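Local coordinates for protein glucoamylase (Thermoanaerobacterium thermosaccharolyticum, PDB 1LF6) that hydrolyses terminal alpha-1,4-linked glucose residues one after another from the non-reducing ends of glucan chains, probably releasing beta-D-glucose, at residues I519-D533 with S572-P584. Residues are numbered along the deposited sequence; the frame is centred on the assembly and turned at random.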
# COMPACT_ATOMS: atom_id res chain seq x y z
N ILE A 519 0.98 -26.41 0.20
CA ILE A 519 1.29 -25.04 -0.20
C ILE A 519 -0.00 -24.30 -0.52
O ILE A 519 -0.87 -24.82 -1.22
CB ILE A 519 2.21 -25.01 -1.45
CG1 ILE A 519 3.51 -25.76 -1.15
CG2 ILE A 519 2.50 -23.57 -1.85
CD1 ILE A 519 4.36 -25.13 -0.06
N ALA A 520 -0.12 -23.09 0.01
CA ALA A 520 -1.31 -22.27 -0.20
C ALA A 520 -1.48 -21.86 -1.65
O ALA A 520 -0.62 -22.12 -2.49
CB ALA A 520 -1.24 -21.02 0.68
N ASN A 521 -2.61 -21.23 -1.94
CA ASN A 521 -2.91 -20.75 -3.29
C ASN A 521 -2.68 -21.81 -4.38
O ASN A 521 -2.11 -21.52 -5.43
CB ASN A 521 -2.05 -19.52 -3.57
CG ASN A 521 -2.11 -18.50 -2.45
OD1 ASN A 521 -3.18 -17.96 -2.16
ND2 ASN A 521 -0.97 -18.25 -1.81
N GLY A 522 -3.13 -23.03 -4.11
CA GLY A 522 -2.99 -24.12 -5.07
C GLY A 522 -1.58 -24.55 -5.41
O GLY A 522 -1.35 -25.22 -6.42
N GLY A 523 -0.62 -24.17 -4.57
CA GLY A 523 0.77 -24.50 -4.81
C GLY A 523 1.14 -25.98 -4.89
O GLY A 523 2.15 -26.33 -5.50
N GLY A 524 0.34 -26.84 -4.27
CA GLY A 524 0.64 -28.27 -4.31
C GLY A 524 1.07 -28.87 -2.98
O GLY A 524 1.08 -28.19 -1.95
N VAL A 525 1.42 -30.15 -3.00
CA VAL A 525 1.85 -30.85 -1.79
C VAL A 525 3.29 -31.32 -1.94
O VAL A 525 3.62 -32.01 -2.90
CB VAL A 525 0.95 -32.08 -1.52
CG1 VAL A 525 1.38 -32.78 -0.23
CG2 VAL A 525 -0.51 -31.65 -1.43
N TYR A 526 4.14 -30.93 -1.00
CA TYR A 526 5.55 -31.32 -1.05
C TYR A 526 6.09 -31.68 0.33
O TYR A 526 5.44 -31.42 1.34
CB TYR A 526 6.41 -30.18 -1.62
CG TYR A 526 5.88 -29.59 -2.91
CD1 TYR A 526 4.88 -28.62 -2.90
CD2 TYR A 526 6.35 -30.05 -4.14
CE1 TYR A 526 4.34 -28.13 -4.08
CE2 TYR A 526 5.82 -29.56 -5.33
CZ TYR A 526 4.82 -28.61 -5.29
OH TYR A 526 4.28 -28.13 -6.47
N ASP A 527 7.27 -32.28 0.37
CA ASP A 527 7.92 -32.62 1.62
C ASP A 527 8.56 -31.33 2.13
O ASP A 527 9.09 -30.55 1.33
CB ASP A 527 8.97 -33.71 1.40
CG ASP A 527 9.74 -34.03 2.67
OD1 ASP A 527 10.82 -33.44 2.90
OD2 ASP A 527 9.25 -34.87 3.46
N GLN A 528 8.51 -31.11 3.44
CA GLN A 528 9.06 -29.90 4.04
C GLN A 528 10.49 -29.58 3.60
O GLN A 528 10.86 -28.42 3.47
CB GLN A 528 8.99 -29.98 5.58
CG GLN A 528 9.68 -31.19 6.18
CD GLN A 528 9.66 -31.17 7.70
OE1 GLN A 528 8.79 -30.55 8.32
NE2 GLN A 528 10.61 -31.87 8.31
N LYS A 529 11.28 -30.62 3.37
CA LYS A 529 12.68 -30.45 2.96
C LYS A 529 12.88 -29.95 1.53
O LYS A 529 13.99 -29.57 1.16
CB LYS A 529 13.44 -31.76 3.18
CG LYS A 529 13.54 -32.16 4.65
CD LYS A 529 14.14 -33.54 4.80
CE LYS A 529 13.18 -34.61 4.30
NZ LYS A 529 13.78 -35.95 4.42
N GLU A 530 11.81 -29.94 0.73
CA GLU A 530 11.89 -29.46 -0.65
C GLU A 530 11.68 -27.96 -0.72
O GLU A 530 11.92 -27.33 -1.75
CB GLU A 530 10.80 -30.10 -1.52
CG GLU A 530 10.81 -31.62 -1.67
CD GLU A 530 9.67 -32.09 -2.56
OE1 GLU A 530 9.66 -31.72 -3.75
OE2 GLU A 530 8.78 -32.82 -2.07
N ILE A 531 11.21 -27.37 0.37
CA ILE A 531 10.89 -25.94 0.38
C ILE A 531 11.85 -25.02 1.12
O ILE A 531 12.04 -25.16 2.33
CB ILE A 531 9.48 -25.72 0.98
CG1 ILE A 531 8.50 -26.75 0.40
CG2 ILE A 531 9.01 -24.31 0.71
CD1 ILE A 531 8.31 -26.69 -1.11
N VAL A 532 12.45 -24.08 0.39
CA VAL A 532 13.34 -23.10 0.99
C VAL A 532 12.70 -21.72 0.87
O VAL A 532 11.86 -21.50 -0.01
CB VAL A 532 14.76 -23.11 0.35
CG1 VAL A 532 15.45 -24.43 0.66
CG2 VAL A 532 14.68 -22.87 -1.15
N ASP A 533 13.09 -20.81 1.75
CA ASP A 533 12.50 -19.47 1.81
C ASP A 533 13.59 -18.47 2.23
O ASP A 533 14.26 -18.66 3.24
CB ASP A 533 11.37 -19.53 2.85
CG ASP A 533 10.59 -18.24 2.96
OD1 ASP A 533 11.19 -17.15 2.88
OD2 ASP A 533 9.35 -18.32 3.16
N SER A 572 16.28 -10.59 -7.98
CA SER A 572 15.18 -10.65 -7.02
C SER A 572 14.93 -12.13 -6.72
O SER A 572 15.46 -13.00 -7.41
CB SER A 572 13.91 -9.98 -7.54
OG SER A 572 13.03 -9.70 -6.46
N TRP A 573 14.12 -12.40 -5.71
CA TRP A 573 13.84 -13.77 -5.30
C TRP A 573 12.35 -14.02 -5.11
O TRP A 573 11.58 -13.08 -4.87
CB TRP A 573 14.54 -14.07 -3.98
CG TRP A 573 16.03 -14.15 -4.06
CD1 TRP A 573 16.79 -15.28 -4.03
CD2 TRP A 573 16.95 -13.05 -4.23
NE1 TRP A 573 18.12 -14.96 -4.17
CE2 TRP A 573 18.24 -13.60 -4.30
CE3 TRP A 573 16.79 -11.66 -4.34
CZ2 TRP A 573 19.39 -12.81 -4.47
CZ3 TRP A 573 17.93 -10.87 -4.52
CH2 TRP A 573 19.21 -11.46 -4.58
N TYR A 574 11.94 -15.29 -5.21
CA TYR A 574 10.55 -15.69 -4.95
C TYR A 574 10.53 -15.86 -3.43
O TYR A 574 11.58 -16.00 -2.81
CB TYR A 574 10.23 -17.05 -5.57
CG TYR A 574 10.22 -17.11 -7.08
CD1 TYR A 574 9.10 -16.70 -7.80
CD2 TYR A 574 11.32 -17.59 -7.78
CE1 TYR A 574 9.08 -16.77 -9.19
CE2 TYR A 574 11.31 -17.66 -9.18
CZ TYR A 574 10.18 -17.25 -9.87
OH TYR A 574 10.16 -17.33 -11.24
N ARG A 575 9.34 -15.88 -2.84
CA ARG A 575 9.20 -16.06 -1.39
C ARG A 575 9.62 -17.48 -0.99
O ARG A 575 10.12 -17.70 0.11
CB ARG A 575 7.76 -15.85 -0.95
CG ARG A 575 7.13 -14.55 -1.43
CD ARG A 575 5.62 -14.72 -1.49
NE ARG A 575 4.95 -14.41 -0.25
CZ ARG A 575 3.73 -14.85 0.07
NH1 ARG A 575 3.19 -14.50 1.23
NH2 ARG A 575 3.06 -15.65 -0.75
N TYR A 576 9.38 -18.44 -1.89
CA TYR A 576 9.73 -19.85 -1.67
C TYR A 576 9.32 -20.64 -2.91
O TYR A 576 8.52 -20.17 -3.70
CB TYR A 576 9.01 -20.41 -0.43
CG TYR A 576 7.50 -20.26 -0.46
CD1 TYR A 576 6.70 -21.18 -1.15
CD2 TYR A 576 6.87 -19.20 0.19
CE1 TYR A 576 5.32 -21.03 -1.20
CE2 TYR A 576 5.48 -19.04 0.14
CZ TYR A 576 4.72 -19.97 -0.55
OH TYR A 576 3.35 -19.81 -0.61
N ASN A 577 9.87 -21.84 -3.07
CA ASN A 577 9.54 -22.65 -4.25
C ASN A 577 8.07 -23.04 -4.26
O ASN A 577 7.50 -23.37 -3.23
CB ASN A 577 10.36 -23.95 -4.29
CG ASN A 577 11.55 -23.93 -3.37
OD1 ASN A 577 11.41 -23.76 -2.16
ND2 ASN A 577 12.75 -24.10 -3.94
N HIS A 578 7.47 -22.98 -5.45
CA HIS A 578 6.07 -23.35 -5.66
C HIS A 578 5.05 -22.36 -5.12
O HIS A 578 3.88 -22.69 -4.95
CB HIS A 578 5.82 -24.75 -5.09
CG HIS A 578 6.79 -25.77 -5.57
ND1 HIS A 578 6.93 -26.11 -6.90
CD2 HIS A 578 7.72 -26.50 -4.91
CE1 HIS A 578 7.89 -27.00 -7.04
NE2 HIS A 578 8.39 -27.26 -5.84
N ASP A 579 5.51 -21.14 -4.84
CA ASP A 579 4.62 -20.10 -4.33
C ASP A 579 3.57 -19.87 -5.42
O ASP A 579 3.90 -19.76 -6.60
CB ASP A 579 5.42 -18.82 -4.07
CG ASP A 579 4.56 -17.68 -3.55
OD1 ASP A 579 3.36 -17.89 -3.27
OD2 ASP A 579 5.10 -16.56 -3.41
N GLY A 580 2.30 -19.83 -5.02
CA GLY A 580 1.25 -19.62 -6.01
C GLY A 580 0.55 -18.28 -5.91
O GLY A 580 -0.36 -18.00 -6.69
N TYR A 581 0.97 -17.44 -4.97
CA TYR A 581 0.35 -16.13 -4.77
C TYR A 581 0.75 -15.09 -5.83
O TYR A 581 1.59 -14.22 -5.59
CB TYR A 581 0.69 -15.60 -3.37
CG TYR A 581 -0.05 -14.34 -2.98
CD1 TYR A 581 0.63 -13.16 -2.72
CD2 TYR A 581 -1.44 -14.34 -2.86
CE1 TYR A 581 -0.05 -12.00 -2.34
CE2 TYR A 581 -2.14 -13.19 -2.48
CZ TYR A 581 -1.43 -12.02 -2.23
OH TYR A 581 -2.11 -10.88 -1.86
N GLY A 582 0.13 -15.18 -7.01
CA GLY A 582 0.43 -14.24 -8.08
C GLY A 582 -0.23 -14.59 -9.40
O GLY A 582 -0.88 -15.63 -9.51
N GLU A 583 -0.07 -13.75 -10.42
CA GLU A 583 -0.68 -14.00 -11.73
C GLU A 583 -0.26 -15.34 -12.31
O GLU A 583 0.94 -15.64 -12.40
CB GLU A 583 -0.34 -12.88 -12.72
CG GLU A 583 -1.13 -11.61 -12.49
CD GLU A 583 -0.27 -10.46 -12.05
OE1 GLU A 583 -0.21 -10.17 -10.84
OE2 GLU A 583 0.35 -9.81 -12.92
N PRO A 584 -1.24 -16.16 -12.73
CA PRO A 584 -0.97 -17.48 -13.31
C PRO A 584 -0.21 -17.37 -14.63
O PRO A 584 0.66 -18.19 -14.93
CB PRO A 584 -2.37 -18.07 -13.48
CG PRO A 584 -3.19 -16.86 -13.80
CD PRO A 584 -2.68 -15.84 -12.80
O HOH W 1 1.40 -20.09 -2.19
O HOH W 2 2.41 -21.91 1.60
O HOH W 3 2.79 -23.95 -7.52
O HOH W 4 10.26 -29.15 -5.27
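Tyr-526 and His-578 meet as an offset stack: their ring centroids lie 3.9 Å apart and their planes differ by only 6°. His-578 CD2 sits over the centre of the tyrosine ring, while Ile-531 CD1 comes to the imidazole edge, 3.9 Å from His-578 CD2. The tyrosine ring is fixed at its far end by a hydrogen bond from Tyr-526 OH to Gly-523 O (3.0 Å), made in the carbonyl plane. With a leucine here, which has neither ring nor hydroxyl, the imidazole would probably be freer to turn and Gly-523 O left without its tyrosine donor.

Val-532 N donates a hydrogen bond to Asn-577 OD1 at 2.8 Å, in the carbonyl plane of the amide and with an N-H...O angle of 159°. Water extends the polar network: one molecule accepts from Asn-521 ND2 and Gly-580 N, donates to Ala-520 O and also bonds Tyr-576 OH, tying the type I' turn of Ala-520 to Gly-523 to residues 572-584. A second links Glu-530 OE1 with His-578 NE2. Asn-521 ND2 also comes 3.5 Å from Tyr-581 CB, while Asn-521 OD1 is hydrogen-bonded to Tyr-590 OH.

Apolar contact centres on Tyr-576. With CG between backbone N and carbonyl carbon (chi1 56°), its ring reaches Ile-519, whose CG2 lies at the edge, 3.9 Å from Tyr-576 CE1; Asp-579 CB, from the same segment as the ring, lies over one face, offset toward the rim.

The hairpin of strands 516-519 and 524-527 thus packs on the loop following strand 570-573, within the (alpha/alpha) barrel domain. Helix 550-562 touches Val-532 and Asn-577; Tyr-581 and Asp-533 approach Trp-325 and Glu-435, respectively the likely substrate-binding residue and proton acceptor, placing the contact beside the probable active site.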